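Local coordinates for ABC transporter, substrate binding protein (Mannopine) (Agrobacterium fabrum, PDB 5L9S) that probably binds mannopine in the periplasm as the solute-receptor component of an ABC transporter and hands it on for import, at residues A[224-236]-A[291-305]. Sequence-based numbering, arbitrary orientation.
Sequences IGWSYDGAFLVGD and TLPSAADVENRIIVP
Y228 lays one ring face over P293, whose CB sits 4.0 Å from the centroid of the Y228 ring in a CH-pi contact 17° off the ring normal. The phenol is fixed at its far end by the indole of W226, whose NE1 donates in its own ring plane to Y228 OH at 3.0 Å, while T291 CG2 touches the edge of the same indole. Beyond this aromatic patch a type II turn from Y228 to A231 brings the chain against 301-303, where the backbones join. G230 N bonds R301 O; then I303 N donates to A231 O at 2.7 Å, and L233 N returns to I303 O at 3.0 Å. Around this single beta bridge the packing is close: I302 CG2 presses on L233 CB (3.6 Å), and I303 CB on F232 CD1, whose ring also meets W127. The polar flank is looser. A turn about the CG-CD bond of R301 (chi3 -73°) folds its guanidinium over the backbone of Y228 and D229, with a water at its edge. NH1 forms a long salt bridge to D229 OD2 (3.5 Å) and NH2 a second to D297 OD1, whose hydrogen bonds are weak, so that R301 links the two carboxylates. Strand 224-240, turning a corner at D229 and G230 and bridged there by segment 291-305 just before helix 307-325, is consistent with the interdomain crossover of two-lobed periplasmic binding proteins.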
loop_
_atom_site.group_PDB
_atom_site.type_symbol
_atom_site.label_atom_id
_atom_site.label_comp_id
_atom_site.label_asym_id
_atom_site.label_seq_id
_atom_site.Cartn_x
_atom_site.Cartn_y
_atom_site.Cartn_z
ATOM N N ILE A 224 1.875 15.565 16.173
ATOM C CA ILE A 224 1.371 14.265 15.780
ATOM C C ILE A 224 2.438 13.192 15.946
ATOM O O ILE A 224 3.620 13.422 15.682
ATOM C CB ILE A 224 0.794 14.293 14.312
ATOM C CG1 ILE A 224 -0.006 12.990 13.977
ATOM C CG2 ILE A 224 1.857 14.612 13.250
ATOM C CD1 ILE A 224 -0.792 12.986 12.731
ATOM N N GLY A 225 1.979 12.023 16.353
ATOM C CA GLY A 225 2.779 10.824 16.468
ATOM C C GLY A 225 2.064 9.668 15.799
ATOM O O GLY A 225 0.904 9.785 15.414
ATOM N N TRP A 226 2.740 8.543 15.664
ATOM C CA TRP A 226 2.122 7.355 15.105
ATOM C C TRP A 226 2.785 6.120 15.636
ATOM O O TRP A 226 3.887 6.201 16.199
ATOM C CB TRP A 226 2.075 7.364 13.561
ATOM C CG TRP A 226 3.395 7.621 12.903
ATOM C CD1 TRP A 226 4.368 6.712 12.618
ATOM C CD2 TRP A 226 3.877 8.886 12.436
ATOM N NE1 TRP A 226 5.437 7.336 12.010
ATOM C CE2 TRP A 226 5.158 8.668 11.882
ATOM C CE3 TRP A 226 3.358 10.189 12.449
ATOM C CZ2 TRP A 226 5.907 9.696 11.316
ATOM C CZ3 TRP A 226 4.119 11.212 11.917
ATOM C CH2 TRP A 226 5.374 10.962 11.358
ATOM N N SER A 227 2.098 4.973 15.487
ATOM C CA SER A 227 2.627 3.685 15.913
ATOM C C SER A 227 2.629 2.658 14.763
ATOM O O SER A 227 1.656 2.586 14.011
ATOM C CB SER A 227 1.833 3.181 17.112
ATOM O OG SER A 227 2.226 1.851 17.380
ATOM N N TYR A 228 3.705 1.856 14.643
ATOM C CA TYR A 228 3.803 0.795 13.616
ATOM C C TYR A 228 3.210 -0.522 14.072
ATOM O O TYR A 228 3.179 -1.452 13.282
ATOM C CB TYR A 228 5.247 0.585 13.101
ATOM C CG TYR A 228 5.872 1.841 12.543
ATOM C CD1 TYR A 228 5.336 2.476 11.425
ATOM C CD2 TYR A 228 6.994 2.400 13.136
ATOM C CE1 TYR A 228 5.873 3.670 10.948
ATOM C CE2 TYR A 228 7.536 3.590 12.671
ATOM C CZ TYR A 228 6.977 4.219 11.574
ATOM O OH TYR A 228 7.529 5.393 11.129
ATOM N N ASP A 229 2.730 -0.604 15.321
ATOM C CA ASP A 229 2.115 -1.799 15.881
ATOM C C ASP A 229 0.746 -1.999 15.206
ATOM O O ASP A 229 -0.144 -1.126 15.303
ATOM C CB ASP A 229 1.973 -1.667 17.401
ATOM C CG ASP A 229 1.734 -2.974 18.113
ATOM O OD1 ASP A 229 0.550 -3.365 18.246
ATOM O OD2 ASP A 229 2.723 -3.562 18.621
ATOM N N GLY A 230 0.642 -3.108 14.457
ATOM C CA GLY A 230 -0.542 -3.466 13.696
ATOM C C GLY A 230 -0.805 -2.569 12.499
ATOM O O GLY A 230 -1.935 -2.526 11.998
ATOM N N ALA A 231 0.236 -1.845 12.018
ATOM C CA ALA A 231 0.100 -0.983 10.836
ATOM C C ALA A 231 -0.165 -1.845 9.602
ATOM O O ALA A 231 0.353 -2.947 9.499
ATOM C CB ALA A 231 1.372 -0.171 10.631
ATOM N N PHE A 232 -0.997 -1.364 8.687
ATOM C CA PHE A 232 -1.315 -2.098 7.471
ATOM C C PHE A 232 -0.402 -1.649 6.321
ATOM O O PHE A 232 -0.464 -0.493 5.886
ATOM C CB PHE A 232 -2.811 -1.976 7.142
ATOM C CG PHE A 232 -3.706 -2.400 8.289
ATOM C CD1 PHE A 232 -4.038 -3.743 8.482
ATOM C CD2 PHE A 232 -4.223 -1.458 9.176
ATOM C CE1 PHE A 232 -4.837 -4.138 9.562
ATOM C CE2 PHE A 232 -5.036 -1.857 10.250
ATOM C CZ PHE A 232 -5.324 -3.192 10.442
ATOM N N LEU A 233 0.477 -2.558 5.864
ATOM C CA LEU A 233 1.412 -2.294 4.758
ATOM C C LEU A 233 0.866 -2.836 3.471
ATOM O O LEU A 233 0.860 -4.040 3.266
ATOM C CB LEU A 233 2.804 -2.856 5.050
ATOM C CG LEU A 233 3.941 -2.310 4.191
ATOM C CD1 LEU A 233 4.259 -0.865 4.520
ATOM C CD2 LEU A 233 5.167 -3.163 4.331
ATOM N N VAL A 234 0.329 -1.945 2.637
ATOM C CA VAL A 234 -0.324 -2.282 1.370
ATOM C C VAL A 234 0.369 -1.518 0.262
ATOM O O VAL A 234 0.531 -0.302 0.348
ATOM C CB VAL A 234 -1.863 -1.969 1.408
ATOM C CG1 VAL A 234 -2.567 -2.430 0.132
ATOM C CG2 VAL A 234 -2.538 -2.602 2.624
ATOM N N GLY A 235 0.727 -2.210 -0.793
ATOM C CA GLY A 235 1.359 -1.531 -1.912
ATOM C C GLY A 235 0.853 -1.847 -3.299
ATOM O O GLY A 235 -0.256 -2.365 -3.491
ATOM N N ASP A 236 1.678 -1.458 -4.274
ATOM C CA ASP A 236 1.455 -1.604 -5.704
ATOM C C ASP A 236 2.334 -2.680 -6.269
ATOM O O ASP A 236 3.477 -2.841 -5.832
ATOM C CB ASP A 236 1.739 -0.269 -6.442
ATOM C CG ASP A 236 0.708 0.843 -6.253
ATOM O OD1 ASP A 236 -0.234 0.663 -5.438
ATOM O OD2 ASP A 236 0.842 1.892 -6.920
ATOM N N THR A 291 10.800 8.574 9.541
ATOM C CA THR A 291 9.351 8.575 9.423
ATOM C C THR A 291 8.796 7.306 8.747
ATOM O O THR A 291 7.653 7.316 8.290
ATOM C CB THR A 291 8.893 9.877 8.728
ATOM O OG1 THR A 291 9.564 10.033 7.485
ATOM C CG2 THR A 291 9.145 11.108 9.553
ATOM N N LEU A 292 9.580 6.211 8.685
ATOM C CA LEU A 292 9.154 4.980 8.015
ATOM C C LEU A 292 9.411 3.774 8.889
ATOM O O LEU A 292 10.354 3.829 9.676
ATOM C CB LEU A 292 9.889 4.814 6.668
ATOM C CG LEU A 292 9.506 5.807 5.575
ATOM C CD1 LEU A 292 10.577 5.952 4.566
ATOM C CD2 LEU A 292 8.239 5.427 4.903
ATOM N N PRO A 293 8.631 2.662 8.766
ATOM C CA PRO A 293 8.932 1.483 9.598
ATOM C C PRO A 293 10.279 0.856 9.198
ATOM O O PRO A 293 10.728 0.896 8.031
ATOM C CB PRO A 293 7.780 0.521 9.277
ATOM C CG PRO A 293 7.339 0.910 7.899
ATOM C CD PRO A 293 7.466 2.410 7.881
ATOM N N SER A 294 10.948 0.258 10.165
ATOM C CA SER A 294 12.205 -0.436 9.903
ATOM C C SER A 294 11.871 -1.805 9.272
ATOM O O SER A 294 10.698 -2.176 9.252
ATOM C CB SER A 294 12.947 -0.631 11.218
ATOM O OG SER A 294 12.223 -1.569 11.994
ATOM N N ALA A 295 12.873 -2.577 8.845
ATOM C CA ALA A 295 12.657 -3.929 8.342
ATOM C C ALA A 295 12.138 -4.859 9.488
ATOM O O ALA A 295 11.270 -5.691 9.235
ATOM C CB ALA A 295 13.935 -4.489 7.734
ATOM N N ALA A 296 12.595 -4.671 10.737
ATOM C CA ALA A 296 12.096 -5.458 11.889
ATOM C C ALA A 296 10.607 -5.126 12.225
ATOM O O ALA A 296 9.879 -6.011 12.676
ATOM C CB ALA A 296 12.974 -5.247 13.104
ATOM N N ASP A 297 10.147 -3.866 11.983
ATOM C CA ASP A 297 8.736 -3.505 12.202
ATOM C C ASP A 297 7.910 -4.260 11.181
ATOM O O ASP A 297 6.934 -4.898 11.569
ATOM C CB ASP A 297 8.468 -1.987 12.071
ATOM C CG ASP A 297 9.110 -1.084 13.118
ATOM O OD1 ASP A 297 8.966 -1.372 14.336
ATOM O OD2 ASP A 297 9.698 -0.054 12.728
ATOM N N VAL A 298 8.350 -4.262 9.896
ATOM C CA VAL A 298 7.684 -4.963 8.789
ATOM C C VAL A 298 7.558 -6.492 9.081
ATOM O O VAL A 298 6.466 -7.034 8.947
ATOM C CB VAL A 298 8.310 -4.659 7.393
ATOM C CG1 VAL A 298 7.540 -5.343 6.269
ATOM C CG2 VAL A 298 8.418 -3.155 7.124
ATOM N N GLU A 299 8.613 -7.157 9.575
ATOM C CA GLU A 299 8.503 -8.598 9.836
ATOM C C GLU A 299 7.852 -8.972 11.172
ATOM O O GLU A 299 7.271 -10.058 11.256
ATOM C CB GLU A 299 9.849 -9.346 9.660
ATOM C CG GLU A 299 11.054 -8.831 10.441
ATOM C CD GLU A 299 12.426 -8.990 9.790
ATOM O OE1 GLU A 299 13.445 -8.758 10.486
ATOM O OE2 GLU A 299 12.486 -9.299 8.575
ATOM N N ASN A 300 7.921 -8.110 12.198
ATOM C CA ASN A 300 7.398 -8.460 13.524
ATOM C C ASN A 300 6.124 -7.765 14.018
ATOM O O ASN A 300 5.548 -8.249 14.991
ATOM C CB ASN A 300 8.483 -8.251 14.589
ATOM C CG ASN A 300 9.841 -8.843 14.284
ATOM O OD1 ASN A 300 10.017 -9.672 13.382
ATOM N ND2 ASN A 300 10.837 -8.431 15.048
ATOM N N ARG A 301 5.714 -6.625 13.437
ATOM C CA ARG A 301 4.538 -5.913 13.971
ATOM C C ARG A 301 3.496 -5.500 12.921
ATOM O O ARG A 301 2.336 -5.279 13.282
ATOM C CB ARG A 301 4.968 -4.659 14.747
ATOM C CG ARG A 301 5.993 -4.888 15.817
ATOM C CD ARG A 301 5.907 -3.840 16.885
ATOM N NE ARG A 301 6.417 -2.563 16.403
ATOM C CZ ARG A 301 6.180 -1.397 16.999
ATOM N NH1 ARG A 301 5.444 -1.344 18.106
ATOM N NH2 ARG A 301 6.688 -0.279 16.504
ATOM N N ILE A 302 3.925 -5.312 11.666
ATOM C CA ILE A 302 3.053 -4.884 10.576
ATOM C C ILE A 302 2.103 -6.022 10.118
ATOM O O ILE A 302 2.425 -7.210 10.222
ATOM C CB ILE A 302 3.909 -4.261 9.402
ATOM C CG1 ILE A 302 3.977 -2.752 9.459
ATOM C CG2 ILE A 302 3.492 -4.701 8.008
ATOM C CD1 ILE A 302 5.081 -2.246 10.246
ATOM N N ILE A 303 0.942 -5.626 9.592
ATOM C CA ILE A 303 -0.065 -6.517 9.019
ATOM C C ILE A 303 0.037 -6.438 7.486
ATOM O O ILE A 303 -0.021 -5.356 6.892
ATOM C CB ILE A 303 -1.508 -6.158 9.502
ATOM C CG1 ILE A 303 -1.617 -5.997 11.050
ATOM C CG2 ILE A 303 -2.543 -7.134 8.953
ATOM C CD1 ILE A 303 -1.218 -7.106 11.861
ATOM N N VAL A 304 0.175 -7.580 6.865
ATOM C CA VAL A 304 0.259 -7.677 5.411
ATOM C C VAL A 304 -1.058 -8.266 4.888
ATOM O O VAL A 304 -1.582 -9.182 5.524
ATOM C CB VAL A 304 1.562 -8.400 4.972
ATOM C CG1 VAL A 304 1.344 -9.355 3.805
ATOM C CG2 VAL A 304 2.669 -7.388 4.674
ATOM N N PRO A 305 -1.675 -7.698 3.820
ATOM C CA PRO A 305 -2.987 -8.216 3.382
ATOM C C PRO A 305 -2.987 -9.647 2.837
ATOM O O PRO A 305 -1.996 -10.087 2.243
ATOM C CB PRO A 305 -3.390 -7.223 2.271
ATOM C CG PRO A 305 -2.095 -6.713 1.729
ATOM C CD PRO A 305 -1.227 -6.583 2.951
HETATM O O HOH W 1 6.191 2.579 16.732
#